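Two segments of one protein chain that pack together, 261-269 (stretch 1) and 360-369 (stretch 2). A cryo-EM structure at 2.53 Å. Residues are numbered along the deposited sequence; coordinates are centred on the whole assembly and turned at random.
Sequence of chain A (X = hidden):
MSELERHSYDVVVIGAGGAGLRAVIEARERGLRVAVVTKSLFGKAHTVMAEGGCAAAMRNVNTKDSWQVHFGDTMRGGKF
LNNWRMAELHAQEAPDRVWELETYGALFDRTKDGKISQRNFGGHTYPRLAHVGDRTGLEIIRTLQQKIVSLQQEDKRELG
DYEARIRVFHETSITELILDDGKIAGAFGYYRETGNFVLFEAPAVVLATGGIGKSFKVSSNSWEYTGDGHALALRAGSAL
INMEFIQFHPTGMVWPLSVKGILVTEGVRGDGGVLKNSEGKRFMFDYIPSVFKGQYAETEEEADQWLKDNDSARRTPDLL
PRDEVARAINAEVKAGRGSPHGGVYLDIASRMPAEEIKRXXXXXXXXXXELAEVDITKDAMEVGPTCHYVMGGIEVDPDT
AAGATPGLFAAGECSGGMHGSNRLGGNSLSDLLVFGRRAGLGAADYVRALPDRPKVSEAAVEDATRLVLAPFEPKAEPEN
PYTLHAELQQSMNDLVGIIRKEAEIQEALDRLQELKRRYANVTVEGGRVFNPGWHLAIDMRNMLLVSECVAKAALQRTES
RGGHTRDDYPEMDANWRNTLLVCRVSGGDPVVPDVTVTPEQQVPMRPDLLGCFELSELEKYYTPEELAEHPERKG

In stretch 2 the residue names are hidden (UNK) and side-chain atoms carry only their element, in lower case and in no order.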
# COMPACT_ATOMS: atom_id res chain seq x y z
N GLY A 261 0.78 15.66 -7.82
CA GLY A 261 1.94 15.97 -7.00
C GLY A 261 3.02 14.93 -7.17
O GLY A 261 4.00 14.92 -6.41
N ILE A 262 2.85 14.05 -8.15
CA ILE A 262 3.86 13.03 -8.41
C ILE A 262 5.12 13.69 -8.93
O ILE A 262 5.08 14.49 -9.88
CB ILE A 262 3.31 11.99 -9.39
CG1 ILE A 262 1.91 11.54 -8.96
CG2 ILE A 262 4.25 10.80 -9.50
CD1 ILE A 262 1.90 10.63 -7.76
N LEU A 263 6.25 13.36 -8.32
CA LEU A 263 7.52 13.96 -8.69
C LEU A 263 8.09 13.26 -9.92
O LEU A 263 8.03 12.03 -10.03
CB LEU A 263 8.51 13.88 -7.53
CG LEU A 263 8.53 14.99 -6.49
CD1 LEU A 263 7.18 15.15 -5.81
CD2 LEU A 263 9.62 14.74 -5.45
N VAL A 264 8.64 14.04 -10.83
CA VAL A 264 9.32 13.53 -12.02
C VAL A 264 10.81 13.75 -11.83
O VAL A 264 11.26 14.89 -11.66
CB VAL A 264 8.81 14.20 -13.30
CG1 VAL A 264 9.41 13.53 -14.52
CG2 VAL A 264 7.30 14.17 -13.36
N THR A 265 11.58 12.66 -11.86
CA THR A 265 13.01 12.73 -11.62
C THR A 265 13.73 13.40 -12.79
O THR A 265 13.21 13.48 -13.91
CB THR A 265 13.58 11.34 -11.39
OG1 THR A 265 13.39 10.54 -12.56
CG2 THR A 265 12.90 10.67 -10.21
N GLU A 266 14.94 13.88 -12.52
CA GLU A 266 15.78 14.46 -13.56
C GLU A 266 16.32 13.41 -14.52
O GLU A 266 16.91 13.78 -15.55
CB GLU A 266 16.93 15.24 -12.93
CG GLU A 266 17.96 14.37 -12.22
CD GLU A 266 17.58 14.04 -10.79
OE1 GLU A 266 16.40 14.21 -10.43
OE2 GLU A 266 18.47 13.59 -10.03
N GLY A 267 16.15 12.13 -14.22
CA GLY A 267 16.50 11.10 -15.18
C GLY A 267 15.71 11.20 -16.47
O GLY A 267 16.21 10.85 -17.54
N VAL A 268 14.47 11.68 -16.38
CA VAL A 268 13.68 11.94 -17.59
C VAL A 268 14.34 13.04 -18.41
O VAL A 268 14.32 13.01 -19.65
CB VAL A 268 12.23 12.30 -17.21
CG1 VAL A 268 11.39 12.48 -18.46
CG2 VAL A 268 11.65 11.22 -16.32
N ARG A 269 14.92 14.04 -17.74
CA ARG A 269 15.70 15.06 -18.43
C ARG A 269 17.09 14.57 -18.82
O ARG A 269 17.79 15.27 -19.54
CB ARG A 269 15.82 16.31 -17.56
CG ARG A 269 14.56 17.15 -17.56
CD ARG A 269 14.67 18.32 -16.61
NE ARG A 269 14.45 17.92 -15.23
CZ ARG A 269 15.18 18.35 -14.21
NH1 ARG A 269 14.91 17.94 -12.98
NH2 ARG A 269 16.18 19.19 -14.42
N UNK A 360 13.60 2.15 -20.38
CA UNK A 360 14.32 3.06 -19.49
C UNK A 360 13.44 3.57 -18.36
O UNK A 360 13.94 3.85 -17.27
c UNK A 360 14.89 4.23 -20.29
c UNK A 360 17.22 3.31 -20.69
n UNK A 360 17.88 -0.10 -19.49
c UNK A 360 18.01 1.21 -19.67
c UNK A 360 15.94 3.86 -21.32
n UNK A 360 19.02 1.85 -19.10
n UNK A 360 17.15 1.87 -20.43
N UNK A 361 12.13 3.69 -18.59
CA UNK A 361 11.20 4.23 -17.61
C UNK A 361 10.06 3.24 -17.40
O UNK A 361 8.93 3.45 -17.86
c UNK A 361 11.72 6.67 -18.34
c UNK A 361 11.19 7.69 -19.34
c UNK A 361 10.67 5.60 -18.06
c UNK A 361 12.15 7.35 -17.06
N UNK A 362 10.33 2.13 -16.70
CA UNK A 362 9.30 1.10 -16.54
C UNK A 362 8.11 1.53 -15.70
O UNK A 362 6.96 1.44 -16.14
c UNK A 362 11.52 0.29 -16.00
c UNK A 362 11.58 1.78 -16.02
c UNK A 362 10.06 -0.05 -15.86
N UNK A 363 8.38 2.00 -14.48
CA UNK A 363 7.29 2.26 -13.53
C UNK A 363 6.52 3.52 -13.89
O UNK A 363 5.29 3.55 -13.80
c UNK A 363 7.85 2.37 -12.11
o UNK A 363 6.87 2.87 -11.22
N UNK A 364 7.24 4.57 -14.30
CA UNK A 364 6.59 5.85 -14.57
C UNK A 364 5.62 5.75 -15.74
O UNK A 364 4.49 6.25 -15.66
c UNK A 364 7.73 10.51 -16.85
c UNK A 364 7.17 8.19 -15.47
s UNK A 364 8.55 9.07 -16.22
c UNK A 364 7.66 6.91 -14.83
N UNK A 365 6.03 5.08 -16.82
CA UNK A 365 5.17 4.93 -17.99
C UNK A 365 3.90 4.16 -17.64
O UNK A 365 2.79 4.59 -17.97
o UNK A 365 2.72 2.07 -23.23
c UNK A 365 3.50 2.59 -22.23
c UNK A 365 5.07 3.65 -20.21
c UNK A 365 5.94 4.23 -19.11
c UNK A 365 3.86 3.92 -22.27
c UNK A 365 4.70 2.31 -20.20
c UNK A 365 3.91 1.78 -21.20
c UNK A 365 4.64 4.44 -21.26
N UNK A 366 4.05 3.03 -16.95
CA UNK A 366 2.90 2.21 -16.59
C UNK A 366 1.96 2.98 -15.67
O UNK A 366 0.74 3.00 -15.88
c UNK A 366 5.23 -1.65 -17.70
c UNK A 366 3.36 0.91 -15.93
c UNK A 366 3.38 -0.53 -18.09
c UNK A 366 3.87 -0.11 -16.90
n UNK A 366 5.03 -0.82 -16.68
n UNK A 366 4.24 -1.49 -18.56
N UNK A 367 2.51 3.62 -14.63
CA UNK A 367 1.68 4.35 -13.69
C UNK A 367 0.92 5.46 -14.38
O UNK A 367 -0.29 5.63 -14.17
n UNK A 367 2.10 6.68 -9.32
c UNK A 367 2.60 6.38 -10.52
c UNK A 367 2.55 4.91 -12.56
o UNK A 367 3.68 6.81 -10.91
c UNK A 367 1.76 5.47 -11.39
N UNK A 368 1.60 6.23 -15.23
CA UNK A 368 0.94 7.36 -15.88
C UNK A 368 -0.14 6.88 -16.84
O UNK A 368 -1.22 7.47 -16.89
c UNK A 368 1.97 8.22 -16.59
c UNK A 368 3.12 10.43 -16.24
c UNK A 368 3.70 11.37 -15.43
c UNK A 368 2.61 9.26 -15.71
c UNK A 368 3.78 11.16 -14.07
c UNK A 368 3.28 10.00 -13.53
c UNK A 368 2.69 9.06 -14.35
N UNK A 369 0.13 5.81 -17.59
CA UNK A 369 -0.87 5.35 -18.56
C UNK A 369 -2.08 4.76 -17.84
O UNK A 369 -3.22 4.95 -18.28
c UNK A 369 -1.18 4.12 -20.74
c UNK A 369 -1.39 5.35 -21.59
c UNK A 369 -0.24 4.35 -19.56
c UNK A 369 0.08 3.03 -18.91

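Position 360 carries seven side-chain atoms: three carbons, a nitrogen, then a carbon bearing two more nitrogens. That terminal group is a guanidinium, so the residue is Arg 360; it stays clear of stretch 1. At 361 there are four carbons, forked at the second, and CB points toward stretch 1. One tip of the fork lies 4.0 Å from CG2 of Val 268. Branching one carbon beyond CB identifies Leu 361, and the tip is its CD2.

Position 362 has three carbons closing a ring onto the backbone N, which only proline does: Pro 362, out of reach of stretch 1. A single carbon followed by one oxygen at 363 gives Ser 363, also remote. Leu 361 occupies the N-cap position, and the helix runs from Pro 362 onward.

At 364 the chain is unbranched: two carbons, a sulfur and one more carbon. The sulfur is 3.8 Å from Val 268 CG2, and the last carbon is 4.2 Å from Val 264 CG1. A thioether in this order is Met 364; its chi angles of 165°, -161° and -179° are all t, so SD and CE extend far from the helix backbone.

Position 365 shows one carbon and a six-carbon ring bearing an oxygen, hence Tyr 365, while 366 has one carbon and a five-membered ring of three carbons and two nitrogens, hence His 366. Neither reaches stretch 1. Position 367 has three carbons, the third carrying one oxygen and one nitrogen. The terminal nitrogen lies 4.3 Å from Ile 262 CD1, a contact with a methyl group that offers no polar partner; this amide is Gln 367, and the nitrogen is its NE2.

Position 368 holds one carbon and a plain six-carbon ring. Its CB points sideways, but the ring end comes nearer, with a ring carbon 4.2 Å from Ile 262 CG2; that methyl sits at the ring edge, near its plane. The residue is Phe 368, the carbon CE1. Four carbons at 369, forked at the first with one arm two carbons long, give Ile 369, which makes no contact.

The contact follows the helical repeat. Positions 361, 364, 367 and 368 recur at spacings of three or four and meet stretch 1, while hydrogen bonds such as Gln 367 N to Ser 363 O and Phe 368 N to Met 364 O, both 2.9 Å, maintain the helix. No hydrogen bond joins the stretches. Side-chain packing, mainly apolar, accounts for the modest 268 Å² buried in total.

Stretch 2, residues 360-369: RLPSMYHQFI
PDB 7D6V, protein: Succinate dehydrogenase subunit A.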